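Local coordinates for extracellular solute-binding protein family 5 (Brucella melitensis, PDB 4ONY) that probably binds peptides or similar solutes in the periplasm and delivers them to an ABC transporter for uptake, at residues V51-F61 against R67-N75; G224-Y235 against N247-Y256. All blocks are in the same frame, centred on the assembly; numbering follows the deposited sequence.

Contact 1 (V51-F61 against R67-N75); sequences VVGTFDSLNPF and RTTARGLYN
In this periplasmic binding-protein fold, the chain leaving strand 46-52 loops round so that 68-74 runs alongside 54-61 in the same direction, with S57 and T69 forming a single parallel backbone bridge. D56 and T68 meet twice. The D56 backbone N donates to T68 O (2.8 Å), while T68 OG1 gives its hydrogen to D56 OD1 at 2.6 Å, coming from above the carboxylate plane. Both side chains hold their first torsion between the backbone N and the carbonyl carbon (chi1 60° for D56, 55° for T68), turning oxygen to oxygen. Two residues on, A70 N bonds to S57 O at 3.1 Å. A water joins S57 OG, N59 N and T69 OG1; S57 OG is also hydrogen-bonded to T206 N, and the T69 hydroxyl, which accepts from the water, to S65 O. A70 CB sits between L58 CD2 and the F55 ring, making an off-centre CH-pi contact 4.2 Å from the F55 centroid. N59 OD1 accepts from F61 N (2.8 Å) in an Asx turn. P60 CG lies over one face of the F61 ring and also touches Y74 CB (3.9 Å). F61 directs its edge at a face of Y74, with CE1 offset toward the rim and ring planes at 62°. At the other end V51 CG1 packs on R71 NH1, whose guanidinium is salt-bridged to D76 and E78. The two loop segments cover the four-stranded mixed sheet: A70 and L58 rest on I227 of strand 226-231, L73 on Y229, and F55 on V221 of strand 216-222, while V51 pairs with strand 251-257.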
loop_
_atom_site.group_PDB
_atom_site.type_symbol
_atom_site.label_atom_id
_atom_site.label_comp_id
_atom_site.label_asym_id
_atom_site.label_seq_id
_atom_site.Cartn_x
_atom_site.Cartn_y
_atom_site.Cartn_z
ATOM N N VAL A 51 -16.405 9.393 -2.863
ATOM C CA VAL A 51 -15.689 8.719 -1.756
ATOM C C VAL A 51 -16.634 8.620 -0.566
ATOM O O VAL A 51 -17.539 9.454 -0.425
ATOM C CB VAL A 51 -14.395 9.455 -1.284
ATOM C CG1 VAL A 51 -13.418 9.622 -2.429
ATOM C CG2 VAL A 51 -14.694 10.840 -0.725
ATOM N N VAL A 52 -16.432 7.586 0.264
ATOM C CA VAL A 52 -17.193 7.422 1.484
ATOM C C VAL A 52 -16.471 8.167 2.571
ATOM O O VAL A 52 -15.322 7.916 2.793
ATOM C CB VAL A 52 -17.331 5.958 1.883
ATOM C CG1 VAL A 52 -18.118 5.793 3.199
ATOM C CG2 VAL A 52 -18.021 5.200 0.753
ATOM N N GLY A 53 -17.151 9.101 3.233
ATOM C CA GLY A 53 -16.558 9.800 4.360
ATOM C C GLY A 53 -17.004 11.261 4.405
ATOM O O GLY A 53 -18.104 11.571 3.949
ATOM N N THR A 54 -16.161 12.121 4.971
ATOM C CA THR A 54 -16.440 13.538 5.114
ATOM C C THR A 54 -15.135 14.355 5.177
ATOM O O THR A 54 -14.058 13.785 5.259
ATOM C CB THR A 54 -17.290 13.800 6.364
ATOM O OG1 THR A 54 -17.801 15.142 6.353
ATOM C CG2 THR A 54 -16.483 13.546 7.665
ATOM N N PHE A 55 -15.251 15.679 5.128
ATOM C CA PHE A 55 -14.122 16.532 5.318
ATOM C C PHE A 55 -14.610 17.859 5.804
ATOM O O PHE A 55 -15.714 18.239 5.511
ATOM C CB PHE A 55 -13.344 16.705 3.998
ATOM C CG PHE A 55 -13.933 17.716 3.078
ATOM C CD1 PHE A 55 -14.956 17.375 2.221
ATOM C CD2 PHE A 55 -13.486 19.023 3.106
ATOM C CE1 PHE A 55 -15.526 18.322 1.403
ATOM C CE2 PHE A 55 -14.058 19.963 2.308
ATOM C CZ PHE A 55 -15.064 19.608 1.425
ATOM N N ASP A 56 -13.754 18.578 6.515
ATOM C CA ASP A 56 -14.058 19.927 6.939
ATOM C C ASP A 56 -12.836 20.853 6.964
ATOM O O ASP A 56 -12.898 21.906 7.570
ATOM C CB ASP A 56 -14.684 19.897 8.335
ATOM C CG ASP A 56 -13.779 19.289 9.371
ATOM O OD1 ASP A 56 -12.589 18.975 9.131
ATOM O OD2 ASP A 56 -14.312 19.092 10.484
ATOM N N SER A 57 -11.731 20.471 6.344
ATOM C CA SER A 57 -10.541 21.299 6.389
ATOM C C SER A 57 -9.635 21.009 5.204
ATOM O O SER A 57 -9.769 19.964 4.566
ATOM C CB SER A 57 -9.763 21.118 7.707
ATOM O OG SER A 57 -8.699 22.077 7.832
ATOM N N LEU A 58 -8.718 21.940 4.915
ATOM C CA LEU A 58 -7.917 21.898 3.714
ATOM C C LEU A 58 -6.402 22.002 3.932
ATOM O O LEU A 58 -5.681 22.467 3.030
ATOM C CB LEU A 58 -8.334 23.004 2.748
ATOM C CG LEU A 58 -9.799 23.071 2.353
ATOM C CD1 LEU A 58 -10.072 24.330 1.509
ATOM C CD2 LEU A 58 -10.230 21.829 1.626
ATOM N N ASN A 59 -5.910 21.516 5.070
ATOM C CA ASN A 59 -4.483 21.493 5.353
ATOM C C ASN A 59 -4.042 20.092 5.679
ATOM O O ASN A 59 -4.282 19.597 6.776
ATOM C CB ASN A 59 -4.127 22.429 6.473
ATOM C CG ASN A 59 -2.621 22.545 6.669
ATOM O OD1 ASN A 59 -1.862 21.677 6.266
ATOM N ND2 ASN A 59 -2.186 23.638 7.270
ATOM N N PRO A 60 -3.397 19.430 4.722
ATOM C CA PRO A 60 -3.050 18.035 4.922
ATOM C C PRO A 60 -1.789 17.849 5.745
ATOM O O PRO A 60 -1.381 16.709 5.935
ATOM C CB PRO A 60 -2.818 17.512 3.484
ATOM C CG PRO A 60 -2.488 18.678 2.695
ATOM C CD PRO A 60 -3.138 19.889 3.346
ATOM N N PHE A 61 -1.176 18.913 6.263
ATOM C CA PHE A 61 0.148 18.783 6.869
ATOM C C PHE A 61 0.219 18.976 8.386
ATOM O O PHE A 61 1.324 18.999 8.951
ATOM C CB PHE A 61 1.086 19.791 6.192
ATOM C CG PHE A 61 1.063 19.705 4.691
ATOM C CD1 PHE A 61 1.485 18.546 4.048
ATOM C CD2 PHE A 61 0.628 20.784 3.927
ATOM C CE1 PHE A 61 1.488 18.477 2.649
ATOM C CE2 PHE A 61 0.593 20.713 2.542
ATOM C CZ PHE A 61 1.017 19.556 1.903
ATOM N N ARG A 67 -7.888 13.904 10.097
ATOM C CA ARG A 67 -8.733 12.807 9.645
ATOM C C ARG A 67 -9.955 13.283 8.837
ATOM O O ARG A 67 -10.713 12.464 8.314
ATOM C CB ARG A 67 -9.124 11.921 10.830
ATOM C CG ARG A 67 -7.978 11.001 11.302
ATOM C CD ARG A 67 -8.347 10.149 12.511
ATOM N NE ARG A 67 -8.684 11.025 13.632
ATOM C CZ ARG A 67 -9.914 11.326 14.076
ATOM N NH1 ARG A 67 -11.034 10.795 13.541
ATOM N NH2 ARG A 67 -10.022 12.174 15.101
ATOM N N THR A 68 -10.111 14.600 8.682
ATOM C CA THR A 68 -11.209 15.129 7.951
ATOM C C THR A 68 -10.712 16.203 6.988
ATOM O O THR A 68 -11.329 17.265 6.832
ATOM C CB THR A 68 -12.285 15.669 8.904
ATOM O OG1 THR A 68 -11.698 16.631 9.795
ATOM C CG2 THR A 68 -12.907 14.547 9.724
ATOM N N THR A 69 -9.592 15.918 6.349
ATOM C CA THR A 69 -9.032 16.784 5.327
ATOM C C THR A 69 -9.472 16.344 3.927
ATOM O O THR A 69 -9.540 15.167 3.649
ATOM C CB THR A 69 -7.503 16.809 5.442
ATOM O OG1 THR A 69 -7.146 17.425 6.700
ATOM C CG2 THR A 69 -6.907 17.583 4.340
ATOM N N ALA A 70 -9.789 17.296 3.066
ATOM C CA ALA A 70 -10.268 16.985 1.749
ATOM C C ALA A 70 -9.263 16.162 0.964
ATOM O O ALA A 70 -8.068 16.348 1.114
ATOM C CB ALA A 70 -10.550 18.239 0.962
ATOM N N ARG A 71 -9.784 15.270 0.141
ATOM C CA ARG A 71 -9.000 14.488 -0.781
ATOM C C ARG A 71 -8.510 15.387 -1.911
ATOM O O ARG A 71 -9.156 16.373 -2.267
ATOM C CB ARG A 71 -9.867 13.361 -1.403
ATOM C CG ARG A 71 -10.373 12.305 -0.423
ATOM C CD ARG A 71 -9.288 11.344 0.015
ATOM N NE ARG A 71 -8.760 10.681 -1.184
ATOM C CZ ARG A 71 -9.287 9.608 -1.777
ATOM N NH1 ARG A 71 -10.334 8.974 -1.243
ATOM N NH2 ARG A 71 -8.725 9.133 -2.896
ATOM N N GLY A 72 -7.395 14.997 -2.496
ATOM C CA GLY A 72 -6.914 15.565 -3.751
ATOM C C GLY A 72 -5.809 16.617 -3.575
ATOM O O GLY A 72 -5.179 17.005 -4.559
ATOM N N LEU A 73 -5.542 17.056 -2.361
ATOM C CA LEU A 73 -4.608 18.148 -2.157
ATOM C C LEU A 73 -3.163 17.680 -2.260
ATOM O O LEU A 73 -2.336 18.332 -2.911
ATOM C CB LEU A 73 -4.857 18.837 -0.809
ATOM C CG LEU A 73 -6.225 19.477 -0.662
ATOM C CD1 LEU A 73 -6.510 19.766 0.810
ATOM C CD2 LEU A 73 -6.287 20.780 -1.453
ATOM N N TYR A 74 -2.872 16.576 -1.588
ATOM C CA TYR A 74 -1.532 16.072 -1.431
ATOM C C TYR A 74 -1.607 14.586 -1.006
ATOM O O TYR A 74 -2.467 14.199 -0.233
ATOM C CB TYR A 74 -0.775 16.864 -0.361
ATOM C CG TYR A 74 0.640 16.381 -0.167
ATOM C CD1 TYR A 74 1.627 16.725 -1.077
ATOM C CD2 TYR A 74 0.981 15.554 0.888
ATOM C CE1 TYR A 74 2.938 16.300 -0.913
ATOM C CE2 TYR A 74 2.275 15.088 1.053
ATOM C CZ TYR A 74 3.247 15.463 0.134
ATOM O OH TYR A 74 4.524 15.040 0.274
ATOM N N ASN A 75 -0.728 13.769 -1.526
ATOM C CA ASN A 75 -0.658 12.337 -1.147
ATOM C C ASN A 75 -1.955 11.558 -1.328
ATOM O O ASN A 75 -2.371 10.786 -0.465
ATOM C CB ASN A 75 -0.219 12.210 0.321
ATOM C CG ASN A 75 0.172 10.779 0.673
ATOM O OD1 ASN A 75 0.497 9.994 -0.213
ATOM N ND2 ASN A 75 0.102 10.424 1.955
HETATM O O HOH W 1 -6.960 20.018 7.386
#

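Contact 2 (G224-Y235 against N247-Y256); sequences GQRIVYKRNPDY and NNFDKISIEY. With P4G (1-ethoxy-2-(2-ethoxyethoxy)ethane), chain D.
Strands 226-231 and 251-256 run antiparallel, their axes 4.6 Å apart at closest and 169° between directions, with paired backbone bonds joining I227 to I254 and Y229 to I252, and single ones from Y256 N to Q225 O and R231 N to D250 O. On the face carrying R226, V228 and K230, R226 lies alongside E255. In a side-on salt bridge its NE and NH2 both donate to E255 OE2, each at 2.9 Å and from the same face of the carboxylate, whose plane is turned 65° from the guanidinium. These are the two central strands of a four-stranded mixed sheet, flanked by 46-52 and 216-222; Q225 and R226 form a classic bulge against Q222. On the other face I227 CG2 packs on I254 CB, and Y229 CE2 reaches I254 CD1 at 4.0 Å. At the end of strand 226-231, R231, bent at chi3 (63°), lays its guanidinium over D250 CA and CB and sends NH1 to N247 O (3.1 Å) and, weakly, to N248 O; NH2 bonds K43 O. At the bulge end the glycol ether C7 packs 3.3 Å from R226 NH1 at the guanidinium edge; that nitrogen is hydrogen-bonded to Q222 OE1.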
loop_
_atom_site.group_PDB
_atom_site.type_symbol
_atom_site.label_atom_id
_atom_site.label_comp_id
_atom_site.label_asym_id
_atom_site.label_seq_id
_atom_site.Cartn_x
_atom_site.Cartn_y
_atom_site.Cartn_z
ATOM N N GLY A 224 -18.285 18.411 4.007
ATOM C CA GLY A 224 -19.076 17.222 4.190
ATOM C C GLY A 224 -19.751 16.735 2.929
ATOM O O GLY A 224 -20.451 15.728 2.979
ATOM N N GLN A 225 -19.549 17.427 1.800
ATOM C CA GLN A 225 -20.302 17.182 0.574
ATOM C C GLN A 225 -19.478 17.086 -0.727
ATOM O O GLN A 225 -19.646 16.115 -1.481
ATOM C CB GLN A 225 -21.355 18.246 0.397
ATOM C CG GLN A 225 -22.347 18.275 1.553
ATOM C CD GLN A 225 -23.526 19.186 1.226
ATOM O OE1 GLN A 225 -23.391 20.398 1.156
ATOM N NE2 GLN A 225 -24.670 18.594 0.998
ATOM N N ARG A 226 -18.625 18.067 -0.988
ATOM C CA ARG A 226 -17.983 18.190 -2.285
ATOM C C ARG A 226 -16.857 19.199 -2.284
ATOM O O ARG A 226 -16.981 20.281 -1.691
ATOM C CB ARG A 226 -19.028 18.656 -3.326
ATOM C CG ARG A 226 -18.494 18.780 -4.755
ATOM C CD ARG A 226 -19.518 19.449 -5.669
ATOM N NE ARG A 226 -20.681 18.606 -5.902
ATOM C CZ ARG A 226 -21.925 18.864 -5.479
ATOM N NH1 ARG A 226 -22.215 19.946 -4.765
ATOM N NH2 ARG A 226 -22.904 18.018 -5.802
ATOM N N ILE A 227 -15.757 18.824 -2.919
ATOM C CA ILE A 227 -14.676 19.757 -3.276
ATOM C C ILE A 227 -14.504 19.750 -4.821
ATOM O O ILE A 227 -14.516 18.724 -5.428
ATOM C CB ILE A 227 -13.349 19.455 -2.541
ATOM C CG1 ILE A 227 -12.296 20.485 -2.903
ATOM C CG2 ILE A 227 -12.769 18.065 -2.870
ATOM C CD1 ILE A 227 -11.105 20.514 -1.954
ATOM N N VAL A 228 -14.465 20.920 -5.440
ATOM C CA VAL A 228 -14.353 21.048 -6.891
ATOM C C VAL A 228 -12.964 21.649 -7.192
ATOM O O VAL A 228 -12.607 22.705 -6.682
ATOM C CB VAL A 228 -15.450 21.952 -7.483
ATOM C CG1 VAL A 228 -15.348 22.087 -8.992
ATOM C CG2 VAL A 228 -16.849 21.451 -7.148
ATOM N N TYR A 229 -12.210 20.940 -8.015
ATOM C CA TYR A 229 -10.958 21.398 -8.528
ATOM C C TYR A 229 -11.123 21.869 -9.991
ATOM O O TYR A 229 -11.746 21.191 -10.797
ATOM C CB TYR A 229 -9.956 20.259 -8.504
ATOM C CG TYR A 229 -9.569 19.825 -7.125
ATOM C CD1 TYR A 229 -8.560 20.491 -6.448
ATOM C CD2 TYR A 229 -10.187 18.755 -6.494
ATOM C CE1 TYR A 229 -8.168 20.131 -5.191
ATOM C CE2 TYR A 229 -9.799 18.372 -5.212
ATOM C CZ TYR A 229 -8.782 19.076 -4.569
ATOM O OH TYR A 229 -8.337 18.743 -3.310
ATOM N N LYS A 230 -10.530 23.002 -10.312
ATOM C CA LYS A 230 -10.449 23.494 -11.669
ATOM C C LYS A 230 -8.977 23.567 -12.120
ATOM O O LYS A 230 -8.127 24.047 -11.371
ATOM C CB LYS A 230 -11.129 24.854 -11.785
ATOM C CG LYS A 230 -12.598 24.664 -12.079
ATOM C CD LYS A 230 -13.396 25.969 -12.128
ATOM C CE LYS A 230 -14.835 25.651 -11.756
ATOM N NZ LYS A 230 -15.717 26.818 -12.038
ATOM N N ARG A 231 -8.709 23.173 -13.358
ATOM C CA ARG A 231 -7.352 23.234 -13.882
ATOM C C ARG A 231 -6.923 24.660 -14.106
ATOM O O ARG A 231 -7.661 25.456 -14.678
ATOM C CB ARG A 231 -7.212 22.432 -15.173
ATOM C CG ARG A 231 -5.781 22.271 -15.668
ATOM C CD ARG A 231 -5.693 21.326 -16.865
ATOM N NE ARG A 231 -6.435 21.892 -17.996
ATOM C CZ ARG A 231 -7.110 21.182 -18.900
ATOM N NH1 ARG A 231 -7.141 19.853 -18.855
ATOM N NH2 ARG A 231 -7.786 21.806 -19.858
ATOM N N ASN A 232 -5.719 24.996 -13.679
ATOM C CA ASN A 232 -5.183 26.331 -13.950
ATOM C C ASN A 232 -4.645 26.349 -15.364
ATOM O O ASN A 232 -3.717 25.644 -15.648
ATOM C CB ASN A 232 -4.059 26.607 -12.996
ATOM C CG ASN A 232 -3.369 27.929 -13.261
ATOM O OD1 ASN A 232 -3.806 28.723 -14.066
ATOM N ND2 ASN A 232 -2.279 28.161 -12.538
ATOM N N PRO A 233 -5.217 27.158 -16.273
ATOM C CA PRO A 233 -4.665 27.104 -17.639
ATOM C C PRO A 233 -3.228 27.573 -17.743
ATOM O O PRO A 233 -2.571 27.253 -18.715
ATOM C CB PRO A 233 -5.596 28.018 -18.451
ATOM C CG PRO A 233 -6.386 28.785 -17.454
ATOM C CD PRO A 233 -6.429 27.994 -16.191
ATOM N N ASP A 234 -2.742 28.330 -16.765
ATOM C CA ASP A 234 -1.362 28.790 -16.764
ATOM C C ASP A 234 -0.438 27.926 -15.902
ATOM O O ASP A 234 0.647 28.386 -15.524
ATOM C CB ASP A 234 -1.291 30.230 -16.232
ATOM C CG ASP A 234 -0.105 31.001 -16.768
ATOM O OD1 ASP A 234 0.382 30.772 -17.890
ATOM O OD2 ASP A 234 0.361 31.893 -16.045
ATOM N N TYR A 235 -0.870 26.707 -15.573
ATOM C CA TYR A 235 -0.056 25.760 -14.799
ATOM C C TYR A 235 1.394 25.743 -15.343
ATOM O O TYR A 235 1.606 25.491 -16.500
ATOM C CB TYR A 235 -0.677 24.376 -14.858
ATOM C CG TYR A 235 0.212 23.276 -14.312
ATOM C CD1 TYR A 235 0.782 23.376 -13.065
ATOM C CD2 TYR A 235 0.498 22.159 -15.066
ATOM C CE1 TYR A 235 1.629 22.397 -12.577
ATOM C CE2 TYR A 235 1.311 21.148 -14.558
ATOM C CZ TYR A 235 1.880 21.284 -13.324
ATOM O OH TYR A 235 2.692 20.300 -12.852
ATOM N N ASN A 247 -3.256 15.400 -16.178
ATOM C CA ASN A 247 -4.036 16.601 -15.923
ATOM C C ASN A 247 -4.949 16.940 -17.077
ATOM O O ASN A 247 -5.040 18.082 -17.483
ATOM C CB ASN A 247 -3.096 17.786 -15.617
ATOM C CG ASN A 247 -2.066 17.436 -14.567
ATOM O OD1 ASN A 247 -2.390 16.826 -13.542
ATOM N ND2 ASN A 247 -0.823 17.842 -14.796
ATOM N N ASN A 248 -5.614 15.922 -17.600
ATOM C CA ASN A 248 -6.380 16.070 -18.804
ATOM C C ASN A 248 -7.780 16.646 -18.559
ATOM O O ASN A 248 -8.335 17.321 -19.425
ATOM C CB ASN A 248 -6.479 14.734 -19.549
ATOM C CG ASN A 248 -5.117 14.130 -19.847
ATOM O OD1 ASN A 248 -4.212 14.786 -20.403
ATOM N ND2 ASN A 248 -4.951 12.868 -19.474
ATOM N N PHE A 249 -8.362 16.346 -17.414
ATOM C CA PHE A 249 -9.662 16.896 -17.075
ATOM C C PHE A 249 -9.497 18.373 -16.756
ATOM O O PHE A 249 -8.556 18.751 -16.063
ATOM C CB PHE A 249 -10.282 16.145 -15.904
ATOM C CG PHE A 249 -10.471 14.674 -16.168
ATOM C CD1 PHE A 249 -11.436 14.253 -17.070
ATOM C CD2 PHE A 249 -9.672 13.730 -15.532
ATOM C CE1 PHE A 249 -11.617 12.915 -17.350
ATOM C CE2 PHE A 249 -9.847 12.407 -15.795
ATOM C CZ PHE A 249 -10.824 11.989 -16.715
ATOM N N ASP A 250 -10.387 19.205 -17.264
ATOM C CA ASP A 250 -10.343 20.610 -16.908
ATOM C C ASP A 250 -11.003 20.895 -15.554
ATOM O O ASP A 250 -10.863 21.979 -15.016
ATOM C CB ASP A 250 -10.891 21.519 -18.013
ATOM C CG ASP A 250 -12.314 21.212 -18.401
ATOM O OD1 ASP A 250 -13.094 20.700 -17.574
ATOM O OD2 ASP A 250 -12.687 21.510 -19.556
ATOM N N LYS A 251 -11.723 19.899 -15.027
ATOM C CA LYS A 251 -12.401 20.019 -13.741
ATOM C C LYS A 251 -12.527 18.646 -13.127
ATOM O O LYS A 251 -12.869 17.687 -13.829
ATOM C CB LYS A 251 -13.804 20.600 -13.930
ATOM C CG LYS A 251 -14.553 20.763 -12.626
ATOM C CD LYS A 251 -15.723 21.716 -12.767
ATOM C CE LYS A 251 -16.868 21.016 -13.465
ATOM N NZ LYS A 251 -18.104 21.833 -13.260
ATOM N N ILE A 252 -12.262 18.550 -11.824
ATOM C CA ILE A 252 -12.416 17.288 -11.073
ATOM C C ILE A 252 -13.187 17.590 -9.802
ATOM O O ILE A 252 -12.762 18.441 -9.024
ATOM C CB ILE A 252 -11.069 16.649 -10.688
ATOM C CG1 ILE A 252 -10.277 16.310 -11.951
ATOM C CG2 ILE A 252 -11.312 15.398 -9.818
ATOM C CD1 ILE A 252 -8.832 15.876 -11.750
ATOM N N SER A 253 -14.341 16.932 -9.630
ATOM C CA SER A 253 -15.167 17.079 -8.419
ATOM C C SER A 253 -15.119 15.781 -7.657
ATOM O O SER A 253 -15.283 14.695 -8.223
ATOM C CB SER A 253 -16.618 17.463 -8.756
ATOM O OG SER A 253 -16.688 18.572 -9.659
ATOM N N ILE A 254 -14.827 15.898 -6.375
ATOM C CA ILE A 254 -14.857 14.780 -5.446
ATOM C C ILE A 254 -16.051 14.980 -4.500
ATOM O O ILE A 254 -16.079 15.931 -3.688
ATOM C CB ILE A 254 -13.532 14.700 -4.659
ATOM C CG1 ILE A 254 -12.365 14.721 -5.652
ATOM C CG2 ILE A 254 -13.495 13.461 -3.766
ATOM C CD1 ILE A 254 -10.982 14.607 -5.008
ATOM N N GLU A 255 -17.034 14.089 -4.634
ATOM C CA GLU A 255 -18.252 14.086 -3.824
ATOM C C GLU A 255 -18.189 13.072 -2.715
ATOM O O GLU A 255 -17.589 11.985 -2.867
ATOM C CB GLU A 255 -19.448 13.815 -4.704
ATOM C CG GLU A 255 -19.649 14.943 -5.673
ATOM C CD GLU A 255 -20.957 14.909 -6.388
ATOM O OE1 GLU A 255 -21.685 13.887 -6.341
ATOM O OE2 GLU A 255 -21.255 15.938 -7.021
ATOM N N TYR A 256 -18.790 13.427 -1.586
ATOM C CA TYR A 256 -18.706 12.636 -0.402
ATOM C C TYR A 256 -20.060 11.985 -0.107
ATOM O O TYR A 256 -21.081 12.647 -0.184
ATOM C CB TYR A 256 -18.225 13.523 0.757
ATOM C CG TYR A 256 -16.721 13.802 0.738
ATOM C CD1 TYR A 256 -16.175 14.731 -0.137
ATOM C CD2 TYR A 256 -15.853 13.115 1.550
ATOM C CE1 TYR A 256 -14.810 14.995 -0.143
ATOM C CE2 TYR A 256 -14.514 13.372 1.553
ATOM C CZ TYR A 256 -13.992 14.319 0.701
ATOM O OH TYR A 256 -12.645 14.586 0.692
HETATM C C8 P4G D . -25.621 20.346 -4.781
HETATM C C7 P4G D . -25.106 20.428 -3.343
HETATM O O4 P4G D . -25.230 19.241 -2.496
HETATM C C6 P4G D . -25.120 17.897 -3.014
HETATM C C5 P4G D . -23.938 17.135 -2.388
HETATM O O3 P4G D . -23.833 15.825 -2.977
HETATM C C4 P4G D . -23.076 14.897 -2.235
HETATM C C3 P4G D . -23.759 13.549 -2.363
HETATM O O2 P4G D . -24.584 13.273 -1.229
HETATM C C2 P4G D . -25.525 12.203 -1.455
HETATM C C1 P4G D . -26.961 12.616 -1.730
HETATM O O HOH W 2 -22.272 14.163 1.865
#

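Overall arrangement
Contacts 1 and 2 have centres 14 Å apart and share one mixed sheet, where strand 46-52 runs parallel beside 251-257. V51 N approaches E255 O at 2.8 Å, a probable hydrogen bond that continues the sheet from contact 2 into the start of contact 1. The face of contact 2 bearing I227 and Y229 supports the loop of contact 1, and Y229 OH lies 2.7 Å from R71 O, again probably bonded. Y256 joins in from strand 251-257, its hydroxyl bonded to R71 N and its ring meeting F55. The glycol ether belongs to contact 2, beside Q225, R226 and Y256. In contact 1, the side chain of F55 is about 9 Å from the bound P4G.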